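Long-range contacts in (S)-ureidoglycine--glyoxylate transaminase (Bacillus subtilis, PDB 3ISL), which catalyses the pyridoxal-phosphate-dependent transfer of the amino group of (S)-ureidoglycine to glyoxylate, giving oxalurate and glycine in purine catabolism: residues 62-67 and 208-213; 217-222 and 250-255. One frame throughout, in Å; residues are numbered along the deposited sequence.

Interaction 1 of 2, residues 62-67 and 208-213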
# COMPACT_ATOMS: atom_id res chain seq x y z
N ARG A 62 18.60 -4.21 -13.78
CA ARG A 62 18.69 -4.91 -12.50
C ARG A 62 17.54 -4.50 -11.61
O ARG A 62 17.00 -5.33 -10.86
CB ARG A 62 20.04 -4.66 -11.80
CG ARG A 62 20.39 -5.72 -10.68
CD ARG A 62 21.90 -5.72 -10.20
NE ARG A 62 22.86 -6.05 -11.27
CZ ARG A 62 23.61 -5.16 -11.94
NH1 ARG A 62 23.53 -3.85 -11.65
NH2 ARG A 62 24.43 -5.57 -12.90
N TRP A 63 17.16 -3.22 -11.66
CA TRP A 63 16.16 -2.70 -10.71
C TRP A 63 14.72 -2.74 -11.34
O TRP A 63 14.39 -1.93 -12.24
CB TRP A 63 16.58 -1.32 -10.18
CG TRP A 63 18.01 -1.33 -9.54
CD1 TRP A 63 18.31 -1.62 -8.24
CD2 TRP A 63 19.29 -1.14 -10.20
NE1 TRP A 63 19.68 -1.62 -8.04
CE2 TRP A 63 20.31 -1.34 -9.22
CE3 TRP A 63 19.69 -0.85 -11.53
CZ2 TRP A 63 21.72 -1.20 -9.52
CZ3 TRP A 63 21.10 -0.73 -11.84
CH2 TRP A 63 22.08 -0.91 -10.84
N ALA A 64 13.91 -3.72 -10.89
CA ALA A 64 12.49 -3.82 -11.25
C ALA A 64 11.78 -4.59 -10.14
O ALA A 64 12.04 -5.75 -9.96
CB ALA A 64 12.32 -4.50 -12.60
N TYR A 65 10.90 -3.92 -9.41
CA TYR A 65 10.35 -4.44 -8.15
C TYR A 65 9.24 -3.55 -7.77
O TYR A 65 9.21 -2.41 -8.19
CB TYR A 65 11.44 -4.55 -7.04
CG TYR A 65 12.14 -3.23 -6.65
CD1 TYR A 65 13.38 -2.88 -7.21
CD2 TYR A 65 11.58 -2.37 -5.73
CE1 TYR A 65 14.05 -1.67 -6.83
CE2 TYR A 65 12.22 -1.17 -5.36
CZ TYR A 65 13.44 -0.84 -5.92
OH TYR A 65 14.02 0.33 -5.53
N PRO A 66 8.25 -4.06 -7.01
CA PRO A 66 7.14 -3.18 -6.67
C PRO A 66 7.39 -2.36 -5.38
O PRO A 66 8.13 -2.76 -4.54
CB PRO A 66 5.98 -4.16 -6.40
CG PRO A 66 6.62 -5.39 -6.01
CD PRO A 66 8.00 -5.46 -6.62
N ILE A 67 6.73 -1.23 -5.24
CA ILE A 67 6.72 -0.59 -3.94
C ILE A 67 5.26 -0.68 -3.43
O ILE A 67 4.30 -0.83 -4.22
CB ILE A 67 7.28 0.91 -3.95
CG1 ILE A 67 6.32 1.83 -4.65
CG2 ILE A 67 8.70 1.12 -4.52
CD1 ILE A 67 5.57 2.72 -3.60
N PRO A 208 4.58 -1.25 -9.40
CA PRO A 208 5.82 -1.80 -10.01
C PRO A 208 6.66 -0.68 -10.62
O PRO A 208 6.13 0.16 -11.36
CB PRO A 208 5.32 -2.70 -11.16
CG PRO A 208 3.87 -2.84 -10.98
CD PRO A 208 3.37 -1.68 -10.10
N ILE A 209 7.95 -0.70 -10.32
CA ILE A 209 8.86 0.32 -10.83
C ILE A 209 10.02 -0.34 -11.46
O ILE A 209 10.34 -1.47 -11.11
CB ILE A 209 9.37 1.33 -9.75
CG1 ILE A 209 10.21 0.63 -8.69
CG2 ILE A 209 8.21 2.04 -9.07
CD1 ILE A 209 10.83 1.62 -7.62
N THR A 210 10.66 0.35 -12.39
CA THR A 210 11.92 -0.07 -12.88
C THR A 210 12.79 1.15 -13.15
O THR A 210 12.30 2.24 -13.53
CB THR A 210 11.77 -0.96 -14.19
OG1 THR A 210 13.01 -1.59 -14.50
CG2 THR A 210 11.27 -0.19 -15.37
N TYR A 211 14.10 0.94 -13.03
CA TYR A 211 15.05 1.97 -13.38
C TYR A 211 16.45 1.40 -13.62
O TYR A 211 16.73 0.28 -13.23
CB TYR A 211 15.06 3.06 -12.31
CG TYR A 211 15.41 2.57 -10.93
CD1 TYR A 211 16.75 2.43 -10.51
CD2 TYR A 211 14.41 2.27 -10.02
CE1 TYR A 211 17.06 2.01 -9.18
CE2 TYR A 211 14.70 1.86 -8.74
CZ TYR A 211 16.00 1.71 -8.33
OH TYR A 211 16.21 1.30 -7.06
N ASN A 212 17.29 2.19 -14.31
CA ASN A 212 18.65 1.81 -14.77
C ASN A 212 19.73 2.31 -13.84
O ASN A 212 19.44 2.83 -12.76
CB ASN A 212 18.92 2.27 -16.25
CG ASN A 212 18.83 3.81 -16.45
OD1 ASN A 212 18.80 4.59 -15.51
ND2 ASN A 212 18.80 4.23 -17.70
N GLU A 213 20.99 2.12 -14.25
CA GLU A 213 22.21 2.45 -13.49
C GLU A 213 22.39 3.98 -13.40
O GLU A 213 22.83 4.49 -12.37
CB GLU A 213 23.42 1.72 -14.10
CG GLU A 213 24.78 2.45 -13.96
CD GLU A 213 26.08 1.63 -14.41
OE1 GLU A 213 27.04 1.57 -13.60
OE2 GLU A 213 26.14 1.09 -15.56
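Trp63 O is gripped by two donors from the neighbouring strand, Thr210 OG1 at 2.7 Å and the backbone nitrogen of Tyr211, each tilted from the carbonyl plane. The strands run antiparallel at one border of the large sheet of a class-V aminotransferase, 63-68 being the outermost strand there within this chain. Further along, Tyr65 and Ile209 form a hydrogen-bonded pair: Tyr65 N meets Ile209 O nearly head-on, whereas Ile209 N approaches Tyr65 O from above the carbonyl plane. Chi1 of -168° sets Thr210 OG1 anti to its backbone N and beside its carbonyl carbon, where it meets Trp63 O; Asn61 ND2 also bonds this hydroxyl.

The face carrying Trp63, Tyr65 and Tyr211 shows how an aromatic cluster can bind two strands together. Trp63 lays CB over the Tyr211 ring, 3.6 Å from its centroid, a CH-pi contact. The indole's five-membered ring is nearly parallel to the phenol, the planes 5° apart, but offset, the centroids 5.0 Å apart, and one ring hardly lies over the other. Ile209 lies across from Tyr65, its CD1 3.9 Å from Tyr65 CE2 and 3.8 Å from Ile67 CG2, while Trp258 stacks on the Tyr65 ring. Tyr211 OH bonds Glu255 OE2 of helix 251-257, which packs on this face. Between the two phenols, Tyr65 OH donates to Tyr211 OH at 2.8 Å, each oxygen lying near the plane of the other's ring.

Interaction 2 of 2, residues 217-222 and 250-255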
# COMPACT_ATOMS: atom_id res chain seq x y z
N ASP A 217 22.77 5.22 -9.65
CA ASP A 217 23.91 6.04 -9.15
C ASP A 217 23.49 7.37 -8.47
O ASP A 217 24.14 7.78 -7.50
CB ASP A 217 24.92 6.30 -10.27
CG ASP A 217 25.55 5.01 -10.77
OD1 ASP A 217 26.16 5.04 -11.82
OD2 ASP A 217 25.35 3.95 -10.14
N VAL A 218 22.46 8.05 -8.97
CA VAL A 218 21.96 9.26 -8.31
C VAL A 218 21.36 8.89 -6.94
O VAL A 218 21.53 9.63 -5.99
CB VAL A 218 20.89 9.95 -9.18
CG1 VAL A 218 20.12 11.01 -8.36
CG2 VAL A 218 21.51 10.55 -10.42
N ILE A 219 20.70 7.73 -6.83
CA ILE A 219 20.10 7.29 -5.58
C ILE A 219 21.23 6.93 -4.60
O ILE A 219 21.19 7.26 -3.43
CB ILE A 219 19.20 6.08 -5.84
CG1 ILE A 219 18.01 6.45 -6.76
CG2 ILE A 219 18.74 5.48 -4.55
CD1 ILE A 219 17.02 5.32 -6.92
N ALA A 220 22.27 6.27 -5.11
CA ALA A 220 23.38 5.91 -4.25
C ALA A 220 24.06 7.14 -3.69
O ALA A 220 24.50 7.12 -2.53
CB ALA A 220 24.38 5.04 -5.00
N ALA A 221 24.17 8.22 -4.48
CA ALA A 221 24.83 9.44 -3.96
C ALA A 221 24.08 10.07 -2.75
O ALA A 221 24.52 11.09 -2.20
CB ALA A 221 25.06 10.46 -5.07
N ARG A 222 22.99 9.41 -2.32
CA ARG A 222 22.12 9.91 -1.24
C ARG A 222 21.75 8.93 -0.06
O ARG A 222 21.83 7.70 -0.15
CB ARG A 222 20.82 10.46 -1.84
CG ARG A 222 20.95 11.56 -2.91
CD ARG A 222 19.51 11.95 -3.42
NE ARG A 222 18.80 12.71 -2.39
CZ ARG A 222 17.61 13.28 -2.49
NH1 ARG A 222 16.90 13.19 -3.62
NH2 ARG A 222 17.11 13.94 -1.44
N ASP A 250 12.14 5.71 0.27
CA ASP A 250 13.61 5.76 0.08
C ASP A 250 14.10 4.55 -0.78
O ASP A 250 14.35 3.45 -0.23
CB ASP A 250 14.33 5.84 1.45
CG ASP A 250 15.88 6.08 1.32
OD1 ASP A 250 16.52 6.42 2.37
OD2 ASP A 250 16.44 5.94 0.18
N LEU A 251 14.20 4.73 -2.10
CA LEU A 251 14.57 3.61 -3.01
C LEU A 251 15.93 2.98 -2.69
O LEU A 251 16.19 1.84 -3.05
CB LEU A 251 14.52 4.04 -4.51
CG LEU A 251 13.17 4.53 -5.03
CD1 LEU A 251 13.23 4.75 -6.52
CD2 LEU A 251 11.98 3.61 -4.67
N SER A 252 16.80 3.77 -2.05
CA SER A 252 18.13 3.33 -1.61
C SER A 252 18.07 2.27 -0.51
O SER A 252 18.94 1.41 -0.43
CB SER A 252 18.92 4.51 -1.04
OG SER A 252 20.23 4.08 -0.82
N GLN A 253 17.06 2.39 0.36
CA GLN A 253 16.74 1.37 1.35
C GLN A 253 15.91 0.28 0.69
O GLN A 253 16.13 -0.90 1.00
CB GLN A 253 15.99 1.96 2.54
CG GLN A 253 16.78 3.07 3.24
CD GLN A 253 16.09 3.53 4.49
OE1 GLN A 253 16.10 2.83 5.51
NE2 GLN A 253 15.52 4.74 4.44
N LEU A 254 14.98 0.67 -0.19
CA LEU A 254 14.16 -0.33 -0.92
C LEU A 254 15.00 -1.26 -1.84
O LEU A 254 14.62 -2.44 -2.04
CB LEU A 254 13.00 0.33 -1.65
CG LEU A 254 11.93 0.61 -0.58
CD1 LEU A 254 10.94 1.67 -0.99
CD2 LEU A 254 11.24 -0.71 -0.20
N GLU A 255 16.14 -0.78 -2.34
CA GLU A 255 17.01 -1.67 -3.11
C GLU A 255 17.74 -2.74 -2.26
O GLU A 255 17.94 -3.86 -2.74
CB GLU A 255 17.88 -0.96 -4.15
CG GLU A 255 18.65 0.27 -3.80
CD GLU A 255 19.30 0.89 -5.05
OE1 GLU A 255 20.54 1.00 -5.14
OE2 GLU A 255 18.55 1.22 -5.97
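Ile219 meets the first turn of helix 251-257 with both of its branches. Its CG2 methyl, anti to the backbone N, sits against Ser252, 3.6 Å from both Ser252 N and Ser252 CB. The longer branch carries CD1 to Leu251, where it lies 3.7 Å from Leu251 CB and 3.9 Å from Leu251 CD1. In place of Ile219, an alanine would probably leave a gap beside Leu251 CB and Ser252 CB, since the CG2 and CD1 methyls that fill it are gone. No hydrogen bond joins the segments, and Ser252 OG comes only within 4.0 Å of Arg222 O.

This is apolar packing between two short helices of the aminotransferase fold: the last turn of helix 213-220 meets the start of helix 251-257. Asp250 is the N-cap of the latter, with OD2 accepting a weak bond from Ser252 N, the same nitrogen that Ile219 CG2 approaches. Its other oxygen, OD1, takes Gln253 NE2 at 2.8 Å, the amide nitrogen standing above the carboxylate plane, and also forms a salt bridge with Arg107 of the second subunit.

Ser81 of helix 71-82 touches both Ile219 and Leu251. Beyond the end of helix 213-220, Arg222 turns its guanidinium from Ser252, with NH1 bonded to Ile83 O and NE to Arg242 O.

How the interactions relate
Interaction 1 joins two strands of the central sheet, and interaction 2 joins two helices near it; their centres are about 12 Å apart, on the same side of the chain's centre. Along the chain they come in series: strand 206-211 leads directly into helix 213-220, so residues 208-213 and 217-222 belong to consecutive elements. Helix 251-257 then returns over the sheet border after a stretch that includes the unmodelled residues 223-240. The two contacts meet: Trp63 CD1 lies 3.6 Å from Glu255 OE2, and Ile209 CD1 packs on Leu251 CD2. Helix 251-257 thus takes part in both, Leu251 and Glu255 touching the strand pair while Leu251 and Ser252 meet helix 213-220; at its start, Asp250 reaches the second subunit.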